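Side-chain contacts in RagB/SusD domain protein (Flavobacterium johnsoniae, PDB 5J90), which binds chitin and, as a SusD homolog, probably helps capture the polysaccharide at the outer membrane for its breakdown and uptake: residues A[97-100]-A[101-104]; A[36-40]-A[41-45]; A[216-219]-A[220-223]; A[150-153]-A[154-158]. One frame throughout, in Å; residues are numbered along the deposited sequence.

In the fold
The four contacts follow one another along the chain in the order 2, 1, 4, 3; each is local, and none nests in or crosses another. Contact 2 turns the chain between helix 33-37 and helix 46-54. Contact 1 lies on the long helix 83-108, whose side chains pack on Met36 of contact 2, so these two meet directly. Contact 4 starts helix 154-177 and contact 3 starts helix 219-231; their centres lie about 17 Å apart, and a Glu155–Lys218 salt bridge joins them. Contacts 2 and 3 sit on opposite sides of the chain's centre. Together they illustrate how a largely helical SusD-like protein settles its helix starts, turns and helix faces by short-range chemistry.

Contact 1: A[97-100]-A[101-104]; sequences VMFN and AYDI
Phe99 and Asp103 stand one turn apart on helix 83-108 of the SusD-like fold, and their side chains run alongside each other in the same direction. Asp103 CB lies over one face of the Phe99 ring, 4.1 Å from CE2 and offset toward the rim, with the carboxylate only 21° from parallel to the ring. Both side chains leave the helix with CG anti to the backbone N, which is what brings them abreast. Beneath them runs ordinary helical bonding: Asp103 N donates to Phe99 O at 2.8 Å and Ile104 N to Asn100 O at 2.8 Å. Ile104 lays its longer branch against that second acceptor, CG1 standing 3.1 Å and CD1 3.4 Å from Asn100 O. With an alanine here both atoms are gone, Asn100 O would probably lose most of its apolar cover, and a gap is likely to open beside Phe33 and Ile29. A water lies 2.8 Å from both Asn100 OD1 and Asp103 OD2, placed to donate to either, with further acceptors competing for its protons. Asn100 ND2 turns back to Asn96 O, and Asp103 OD2 also takes a salt bridge from Lys107. The helix is therefore two-sided: Asn100, Ala101 and Ile104 pack against helix 33-37, while the Asp103 carboxylate, paired with a lysine and close to a water, is likely to stay ionised.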
loop_
_atom_site.group_PDB
_atom_site.type_symbol
_atom_site.label_atom_id
_atom_site.label_comp_id
_atom_site.label_asym_id
_atom_site.label_seq_id
_atom_site.Cartn_x
_atom_site.Cartn_y
_atom_site.Cartn_z
ATOM N N VAL A 97 -20.742 3.910 -20.372
ATOM C CA VAL A 97 -20.970 4.649 -19.141
ATOM C C VAL A 97 -20.262 6.001 -19.171
ATOM O O VAL A 97 -20.903 7.051 -19.067
ATOM C CB VAL A 97 -20.547 3.836 -17.901
ATOM C CG1 VAL A 97 -20.707 4.673 -16.646
ATOM C CG2 VAL A 97 -21.380 2.564 -17.813
ATOM N N MET A 98 -18.939 5.989 -19.326
ATOM C CA MET A 98 -18.187 7.232 -19.234
ATOM C C MET A 98 -18.539 8.218 -20.342
ATOM O O MET A 98 -18.723 9.403 -20.076
ATOM C CB MET A 98 -16.674 6.977 -19.188
ATOM C CG MET A 98 -15.868 8.204 -18.814
ATOM S SD MET A 98 -16.162 8.694 -17.094
ATOM C CE MET A 98 -14.983 10.042 -16.967
ATOM N N PHE A 99 -18.626 7.736 -21.579
ATOM C CA PHE A 99 -18.905 8.672 -22.659
ATOM C C PHE A 99 -20.236 9.383 -22.460
ATOM O O PHE A 99 -20.345 10.592 -22.668
ATOM C CB PHE A 99 -18.886 8.033 -24.045
ATOM C CG PHE A 99 -19.379 8.967 -25.103
ATOM C CD1 PHE A 99 -18.555 9.967 -25.590
ATOM C CD2 PHE A 99 -20.688 8.902 -25.552
ATOM C CE1 PHE A 99 -19.014 10.865 -26.534
ATOM C CE2 PHE A 99 -21.153 9.799 -26.503
ATOM C CZ PHE A 99 -20.317 10.782 -26.986
ATOM N N ASN A 100 -21.255 8.636 -22.056
ATOM C CA ASN A 100 -22.551 9.256 -21.866
ATOM C C ASN A 100 -22.618 10.176 -20.654
ATOM O O ASN A 100 -23.317 11.180 -20.678
ATOM C CB ASN A 100 -23.668 8.218 -21.895
ATOM C CG ASN A 100 -23.873 7.669 -23.282
ATOM O OD1 ASN A 100 -24.300 8.393 -24.181
ATOM N ND2 ASN A 100 -23.550 6.404 -23.476
ATOM N N ALA A 101 -21.860 9.866 -19.606
ATOM C CA ALA A 101 -21.757 10.792 -18.487
ATOM C C ALA A 101 -21.187 12.123 -18.971
ATOM O O ALA A 101 -21.681 13.192 -18.619
ATOM C CB ALA A 101 -20.879 10.206 -17.369
ATOM N N TYR A 102 -20.135 12.033 -19.775
ATOM C CA TYR A 102 -19.457 13.197 -20.328
ATOM C C TYR A 102 -20.400 13.990 -21.234
ATOM O O TYR A 102 -20.524 15.210 -21.109
ATOM C CB TYR A 102 -18.231 12.694 -21.095
ATOM C CG TYR A 102 -17.465 13.700 -21.918
ATOM C CD1 TYR A 102 -16.655 14.646 -21.313
ATOM C CD2 TYR A 102 -17.506 13.659 -23.306
ATOM C CE1 TYR A 102 -15.919 15.553 -22.064
ATOM C CE2 TYR A 102 -16.777 14.562 -24.068
ATOM C CZ TYR A 102 -15.986 15.501 -23.439
ATOM O OH TYR A 102 -15.258 16.405 -24.186
ATOM N N ASP A 103 -21.068 13.275 -22.134
ATOM C CA ASP A 103 -21.957 13.888 -23.115
ATOM C C ASP A 103 -23.143 14.554 -22.420
ATOM O O ASP A 103 -23.477 15.700 -22.712
ATOM C CB ASP A 103 -22.431 12.828 -24.114
ATOM C CG ASP A 103 -23.069 13.424 -25.358
ATOM O OD1 ASP A 103 -22.580 14.461 -25.857
ATOM O OD2 ASP A 103 -24.055 12.831 -25.842
ATOM N N ILE A 104 -23.775 13.839 -21.490
ATOM C CA ILE A 104 -24.884 14.411 -20.727
ATOM C C ILE A 104 -24.435 15.655 -19.958
ATOM O O ILE A 104 -25.140 16.668 -19.940
ATOM C CB ILE A 104 -25.525 13.384 -19.760
ATOM C CG1 ILE A 104 -26.218 12.269 -20.543
ATOM C CG2 ILE A 104 -26.524 14.071 -18.828
ATOM C CD1 ILE A 104 -26.526 11.049 -19.711
HETATM O O HOH W 1 -25.427 10.905 -24.393
#

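Contact 2: A[36-40]-A[41-45]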
loop_
_atom_site.group_PDB
_atom_site.type_symbol
_atom_site.label_atom_id
_atom_site.label_comp_id
_atom_site.label_asym_id
_atom_site.label_seq_id
_atom_site.Cartn_x
_atom_site.Cartn_y
_atom_site.Cartn_z
ATOM N N MET A 36 -26.084 4.032 -20.220
ATOM C CA MET A 36 -25.513 3.966 -18.867
ATOM C C MET A 36 -26.188 2.850 -18.069
ATOM O O MET A 36 -25.519 1.970 -17.523
ATOM C CB MET A 36 -25.632 5.306 -18.140
ATOM C CG MET A 36 -24.971 6.448 -18.881
ATOM S SD MET A 36 -24.926 7.995 -17.936
ATOM C CE MET A 36 -23.626 7.608 -16.745
ATOM N N PHE A 37 -27.520 2.868 -18.027
ATOM C CA PHE A 37 -28.287 1.857 -17.307
ATOM C C PHE A 37 -27.987 0.445 -17.785
ATOM O O PHE A 37 -27.968 -0.498 -16.991
ATOM C CB PHE A 37 -29.792 2.102 -17.491
ATOM C CG PHE A 37 -30.345 3.234 -16.662
ATOM C CD1 PHE A 37 -30.174 3.267 -15.283
ATOM C CD2 PHE A 37 -31.059 4.264 -17.267
ATOM C CE1 PHE A 37 -30.707 4.304 -14.532
ATOM C CE2 PHE A 37 -31.590 5.300 -16.519
ATOM C CZ PHE A 37 -31.412 5.322 -15.148
ATOM N N ASN A 38 -27.769 0.303 -19.091
ATOM C CA ASN A 38 -27.635 -1.013 -19.703
ATOM C C ASN A 38 -26.215 -1.568 -19.708
ATOM O O ASN A 38 -25.988 -2.686 -20.165
ATOM C CB ASN A 38 -28.176 -1.000 -21.140
ATOM C CG ASN A 38 -29.685 -0.958 -21.189
ATOM O OD1 ASN A 38 -30.361 -1.456 -20.286
ATOM N ND2 ASN A 38 -30.224 -0.351 -22.238
ATOM N N ASN A 39 -25.263 -0.790 -19.195
ATOM C CA ASN A 39 -23.853 -1.190 -19.295
ATOM C C ASN A 39 -23.013 -1.028 -18.039
ATOM O O ASN A 39 -21.795 -1.108 -18.110
ATOM C CB ASN A 39 -23.164 -0.511 -20.486
ATOM C CG ASN A 39 -23.705 -0.992 -21.820
ATOM O OD1 ASN A 39 -23.297 -2.042 -22.332
ATOM N ND2 ASN A 39 -24.637 -0.239 -22.384
ATOM N N ILE A 40 -23.644 -0.799 -16.894
ATOM C CA ILE A 40 -22.921 -0.916 -15.626
ATOM C C ILE A 40 -22.514 -2.378 -15.491
ATOM O O ILE A 40 -21.327 -2.704 -15.372
ATOM C CB ILE A 40 -23.771 -0.441 -14.440
ATOM C CG1 ILE A 40 -24.068 1.050 -14.595
ATOM C CG2 ILE A 40 -23.070 -0.737 -13.104
ATOM C CD1 ILE A 40 -25.269 1.511 -13.802
ATOM N N GLN A 41 -23.506 -3.266 -15.533
ATOM C CA GLN A 41 -23.289 -4.637 -15.970
ATOM C C GLN A 41 -23.840 -4.723 -17.381
ATOM O O GLN A 41 -24.993 -4.356 -17.621
ATOM C CB GLN A 41 -24.011 -5.635 -15.065
ATOM C CG GLN A 41 -23.405 -5.701 -13.688
ATOM C CD GLN A 41 -23.966 -6.837 -12.870
ATOM O OE1 GLN A 41 -25.099 -7.278 -13.080
ATOM N NE2 GLN A 41 -23.174 -7.333 -11.933
ATOM N N VAL A 42 -23.027 -5.177 -18.328
ATOM C CA VAL A 42 -23.491 -5.247 -19.711
ATOM C C VAL A 42 -24.606 -6.275 -19.845
ATOM O O VAL A 42 -24.398 -7.467 -19.631
ATOM C CB VAL A 42 -22.343 -5.556 -20.682
ATOM C CG1 VAL A 42 -22.890 -5.776 -22.091
ATOM C CG2 VAL A 42 -21.328 -4.419 -20.661
ATOM N N LEU A 43 -25.804 -5.805 -20.174
ATOM C CA LEU A 43 -26.960 -6.690 -20.181
ATOM C C LEU A 43 -27.032 -7.532 -21.442
ATOM O O LEU A 43 -27.537 -8.659 -21.411
ATOM C CB LEU A 43 -28.246 -5.890 -19.982
ATOM C CG LEU A 43 -28.344 -5.166 -18.641
ATOM C CD1 LEU A 43 -29.716 -4.525 -18.489
ATOM C CD2 LEU A 43 -28.046 -6.099 -17.473
ATOM N N THR A 44 -26.527 -6.988 -22.546
ATOM C CA THR A 44 -26.529 -7.703 -23.817
ATOM C C THR A 44 -25.380 -7.216 -24.700
ATOM O O THR A 44 -25.018 -6.046 -24.662
ATOM C CB THR A 44 -27.885 -7.524 -24.546
ATOM O OG1 THR A 44 -28.009 -8.504 -25.588
ATOM C CG2 THR A 44 -27.998 -6.132 -25.141
ATOM N N PRO A 45 -24.785 -8.121 -25.489
ATOM C CA PRO A 45 -25.063 -9.558 -25.527
ATOM C C PRO A 45 -24.495 -10.280 -24.304
ATOM O O PRO A 45 -23.595 -9.756 -23.640
ATOM C CB PRO A 45 -24.343 -10.017 -26.800
ATOM C CG PRO A 45 -23.217 -9.065 -26.940
ATOM C CD PRO A 45 -23.694 -7.738 -26.401
HETATM O O HOH W 2 -26.267 -2.467 -16.104
HETATM O O HOH W 3 -26.175 -3.817 -22.992
#
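Asn38 O accepts Leu43 N at 3.1 Å, a fairly straight bond (159°) whose donor is tilted 23° from the carbonyl plane, and this closes the turn that carries the chain away from helix 33-37. The loop belongs to the helical SusD-like fold and leads to Pro45, which follows a cis peptide bond and sits at the N-cap of helix 46-54. Two asparagines flank the turn. Asn38 crosses Leu43 at about a right angle, its OD1 3.6 Å from the CD1 methyl, a polar atom resting on an apolar branch without a bond between them. Asn39 does much the same with Val42, OD1 coming 3.5 Å from CG2. Its CG stands beside its own backbone N, and this torsion (chi1 -67°) lets ND2 bond Pro35 O while OD1 packs on the Val42 methyls. Elsewhere the backbone is held from outside, since Gln52 receives Val42 N through OE1 and gives NE2 to Ile40 O, and Leu43 and Gln41 both touch Ile327 of strand 326-328. Water does the rest. One molecule accepts Thr44 N at 3.2 Å and lies 3.1 Å from Asn38 O, an acceptor that Leu43 already occupies. The other bridges two carbonyls, donating to Phe37 O at 2.7 Å and to Gln41 O at 2.7 Å.

Contact 3: A[216-219]-A[220-223]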
loop_
_atom_site.group_PDB
_atom_site.type_symbol
_atom_site.label_atom_id
_atom_site.label_comp_id
_atom_site.label_asym_id
_atom_site.label_seq_id
_atom_site.Cartn_x
_atom_site.Cartn_y
_atom_site.Cartn_z
ATOM N N LYS A 216 -8.840 1.712 5.337
ATOM C CA LYS A 216 -7.458 1.335 5.666
ATOM C C LYS A 216 -6.444 2.356 5.173
ATOM O O LYS A 216 -5.418 2.566 5.819
ATOM C CB LYS A 216 -7.100 -0.076 5.152
ATOM C CG LYS A 216 -8.045 -1.161 5.654
ATOM C CD LYS A 216 -7.436 -2.567 5.738
ATOM C CE LYS A 216 -6.938 -3.056 4.414
ATOM N NZ LYS A 216 -6.556 -4.512 4.516
ATOM N N VAL A 217 -6.701 2.987 4.033
ATOM C CA VAL A 217 -5.733 3.916 3.460
ATOM C C VAL A 217 -5.925 5.346 3.986
ATOM O O VAL A 217 -4.956 6.082 4.177
ATOM C CB VAL A 217 -5.759 3.866 1.901
ATOM C CG1 VAL A 217 -7.058 4.435 1.350
ATOM C CG2 VAL A 217 -4.564 4.607 1.314
ATOM N N LYS A 218 -7.172 5.742 4.231
ATOM C CA LYS A 218 -7.496 7.090 4.695
ATOM C C LYS A 218 -8.644 7.026 5.706
ATOM O O LYS A 218 -9.765 7.452 5.402
ATOM C CB LYS A 218 -7.950 7.977 3.527
ATOM C CG LYS A 218 -6.882 8.773 2.775
ATOM C CD LYS A 218 -7.566 9.778 1.829
ATOM C CE LYS A 218 -6.598 10.495 0.884
ATOM N NZ LYS A 218 -7.335 11.426 -0.047
ATOM N N PRO A 219 -8.386 6.492 6.910
ATOM C CA PRO A 219 -9.485 6.368 7.876
ATOM C C PRO A 219 -10.156 7.692 8.236
ATOM O O PRO A 219 -11.348 7.668 8.544
ATOM C CB PRO A 219 -8.822 5.744 9.113
ATOM C CG PRO A 219 -7.359 5.969 8.925
ATOM C CD PRO A 219 -7.123 5.944 7.434
ATOM N N ALA A 220 -9.438 8.808 8.202
ATOM C CA ALA A 220 -10.065 10.093 8.504
ATOM C C ALA A 220 -11.104 10.483 7.453
ATOM O O ALA A 220 -12.203 10.915 7.792
ATOM C CB ALA A 220 -9.010 11.207 8.673
ATOM N N LEU A 221 -10.766 10.322 6.178
ATOM C CA LEU A 221 -11.705 10.657 5.113
ATOM C C LEU A 221 -12.844 9.646 5.061
ATOM O O LEU A 221 -13.988 10.012 4.802
ATOM C CB LEU A 221 -11.004 10.712 3.758
ATOM C CG LEU A 221 -11.887 11.154 2.585
ATOM C CD1 LEU A 221 -12.443 12.550 2.828
ATOM C CD2 LEU A 221 -11.100 11.113 1.276
ATOM N N ALA A 222 -12.527 8.381 5.313
ATOM C CA ALA A 222 -13.556 7.349 5.411
ATOM C C ALA A 222 -14.618 7.730 6.425
ATOM O O ALA A 222 -15.821 7.696 6.137
ATOM C CB ALA A 222 -12.927 6.010 5.772
ATOM N N LYS A 223 -14.176 8.133 7.612
ATOM C CA LYS A 223 -15.116 8.511 8.656
ATOM C C LYS A 223 -15.951 9.724 8.253
ATOM O O LYS A 223 -17.177 9.737 8.433
ATOM C CB LYS A 223 -14.366 8.779 9.955
ATOM C CG LYS A 223 -15.262 9.208 11.106
ATOM C CD LYS A 223 -14.413 9.384 12.376
ATOM C CE LYS A 223 -15.245 9.856 13.567
ATOM N NZ LYS A 223 -15.809 11.211 13.341
#
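Lys218 and Pro219 offer two flat peptide carbonyls to the first turn of helix 219-231, and the two are met differently. Ala222 N approaches Lys218 O almost head-on, at 2.9 Å with a C=O...N angle of 167°, whereas Lys223 N reaches Pro219 O at 3.0 Å from a position tilted 34° out of the carbonyl plane. This is the N-terminal start of a helix in the SusD-like fold: Lys218 holds the N-cap position and Pro219 comes next, where the missing N-H of proline costs no helical bond. The methyl of Ala222 follows its own N-H inward, CB lying 3.5 Å from Lys218 O. Alongside, Lys218 and Leu221 run in the same direction. The extended lysine chain brings CD within 3.8 Å of Leu221 CD2 and NZ within 4.0 Å of the same methyl. Leu221 meets it there because its CG lies anti to the backbone N (chi1 -176°). On the far side of the turn Lys223 goes its own way, ending in a salt bridge with Glu227. Trp500 also touches the Lys218 side chain. A positive charge near a helix start would by itself be somewhat unfavourable, but this one probably finds compensation in contact 4, where Lys218 NZ forms a salt bridge with Glu155 OE2.

Contact 4: A[150-153]-A[154-158]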
loop_
_atom_site.group_PDB
_atom_site.type_symbol
_atom_site.label_atom_id
_atom_site.label_comp_id
_atom_site.label_asym_id
_atom_site.label_seq_id
_atom_site.Cartn_x
_atom_site.Cartn_y
_atom_site.Cartn_z
ATOM N N ALA A 150 -4.213 11.338 -20.138
ATOM C CA ALA A 150 -3.610 10.928 -18.875
ATOM C C ALA A 150 -4.600 10.260 -17.926
ATOM O O ALA A 150 -5.800 10.559 -17.927
ATOM C CB ALA A 150 -2.936 12.115 -18.193
ATOM N N TYR A 151 -4.065 9.344 -17.123
ATOM C CA TYR A 151 -4.835 8.686 -16.072
ATOM C C TYR A 151 -4.734 9.501 -14.787
ATOM O O TYR A 151 -3.709 10.128 -14.526
ATOM C CB TYR A 151 -4.269 7.298 -15.794
ATOM C CG TYR A 151 -4.523 6.227 -16.848
ATOM C CD1 TYR A 151 -4.495 6.514 -18.217
ATOM C CD2 TYR A 151 -4.734 4.908 -16.467
ATOM C CE1 TYR A 151 -4.705 5.508 -19.163
ATOM C CE2 TYR A 151 -4.943 3.900 -17.407
ATOM C CZ TYR A 151 -4.921 4.206 -18.753
ATOM O OH TYR A 151 -5.136 3.204 -19.676
ATOM N N ASP A 152 -5.792 9.474 -13.984
ATOM C CA ASP A 152 -5.727 9.997 -12.623
ATOM C C ASP A 152 -5.300 8.879 -11.665
ATOM O O ASP A 152 -5.539 7.701 -11.930
ATOM C CB ASP A 152 -7.100 10.488 -12.157
ATOM C CG ASP A 152 -7.659 11.631 -12.979
ATOM O OD1 ASP A 152 -6.934 12.240 -13.789
ATOM O OD2 ASP A 152 -8.857 11.935 -12.779
ATOM N N SER A 153 -4.698 9.251 -10.533
ATOM C CA SER A 153 -4.441 8.253 -9.501
ATOM C C SER A 153 -5.770 7.821 -8.882
ATOM O O SER A 153 -6.757 8.555 -8.924
ATOM C CB SER A 153 -3.525 8.802 -8.410
ATOM O OG SER A 153 -4.225 9.750 -7.619
ATOM N N GLN A 154 -5.801 6.627 -8.308
ATOM C CA GLN A 154 -7.023 6.203 -7.641
ATOM C C GLN A 154 -7.417 7.138 -6.496
ATOM O O GLN A 154 -8.602 7.400 -6.285
ATOM C CB GLN A 154 -6.911 4.771 -7.149
ATOM C CG GLN A 154 -8.215 4.264 -6.535
ATOM C CD GLN A 154 -8.106 2.819 -6.117
ATOM O OE1 GLN A 154 -7.413 2.500 -5.151
ATOM N NE2 GLN A 154 -8.768 1.923 -6.857
ATOM N N GLU A 155 -6.424 7.641 -5.764
ATOM C CA GLU A 155 -6.682 8.607 -4.700
ATOM C C GLU A 155 -7.437 9.832 -5.223
ATOM O O GLU A 155 -8.395 10.303 -4.604
ATOM C CB GLU A 155 -5.357 9.006 -4.045
ATOM C CG GLU A 155 -5.491 9.912 -2.804
ATOM C CD GLU A 155 -5.343 11.399 -3.096
ATOM O OE1 GLU A 155 -4.840 11.774 -4.180
ATOM O OE2 GLU A 155 -5.733 12.211 -2.222
ATOM N N GLU A 156 -6.992 10.350 -6.362
ATOM C CA GLU A 156 -7.649 11.476 -7.020
ATOM C C GLU A 156 -9.057 11.127 -7.489
ATOM O O GLU A 156 -9.980 11.940 -7.351
ATOM C CB GLU A 156 -6.819 11.944 -8.224
ATOM C CG GLU A 156 -5.550 12.689 -7.829
ATOM C CD GLU A 156 -4.516 12.747 -8.949
ATOM O OE1 GLU A 156 -4.708 12.159 -10.047
ATOM O OE2 GLU A 156 -3.473 13.398 -8.723
ATOM N N VAL A 157 -9.223 9.933 -8.052
ATOM C CA VAL A 157 -10.546 9.522 -8.528
ATOM C C VAL A 157 -11.549 9.466 -7.376
ATOM O O VAL A 157 -12.671 9.967 -7.494
ATOM C CB VAL A 157 -10.502 8.186 -9.299
ATOM C CG1 VAL A 157 -11.911 7.763 -9.706
ATOM C CG2 VAL A 157 -9.609 8.317 -10.538
ATOM N N TYR A 158 -11.147 8.875 -6.256
ATOM C CA TYR A 158 -12.038 8.801 -5.096
ATOM C C TYR A 158 -12.450 10.193 -4.600
ATOM O O TYR A 158 -13.628 10.434 -4.329
ATOM C CB TYR A 158 -11.437 7.928 -3.976
ATOM C CG TYR A 158 -11.957 6.503 -4.045
ATOM C CD1 TYR A 158 -11.510 5.624 -5.030
ATOM C CD2 TYR A 158 -12.947 6.051 -3.170
ATOM C CE1 TYR A 158 -12.011 4.333 -5.123
ATOM C CE2 TYR A 158 -13.455 4.763 -3.252
ATOM C CZ TYR A 158 -12.997 3.911 -4.237
ATOM O OH TYR A 158 -13.531 2.638 -4.302
HETATM O O HOH W 4 -2.734 10.990 -5.696
#
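Ser153 and Glu156 exchange two hydrogen bonds in a capping box, the classic way of starting a helix. Glu156 N donates to Ser153 OG at 3.1 Å (162°), and in return Ser153 N donates to Glu156 OE1 at 2.9 Å, meeting that oxygen from above the carboxylate plane, 49° out of it. The serine hydroxyl sits between its own backbone N and carbonyl carbon (chi1 72°), which places it within reach of Glu156 N. With CG beside its backbone N (chi1 -73°), the Glu156 chain extends back to put OE1 at Ser153 N. The regular helical bonding begins here as Val157 N binds Ser153 O at 3.0 Å, in the carbonyl plane. A water 2.7 Å from Ser153 OG donates to Glu155 OE1, also at 2.7 Å. Just before the cap, Asp152 CB rests 3.7 Å from Val157 CG2. Its OD1 stands 4.4 Å from Glu156 OE1, a meeting of like charges that is probably eased because Ser140 and Gln160 each hold one oxygen of the aspartate. With an alanine in place of Glu156 the carboxylate is gone, and Ser153 N would probably be left without its mate, only the Glu156 N to Ser153 OG half of the box remaining. Further out, Gln154 bonds Trp501 N and Thr131, Glu155 pairs with Lys218 and packs on Pro506 of the second subunit, and Tyr158 bonds Asp132. Helix 154-177 thus starts wedged among helix 113-134, helix 196-213, which Tyr158 touches through Leu210 and Arg213, and helix 479-489, where Lys488 meets Ser153.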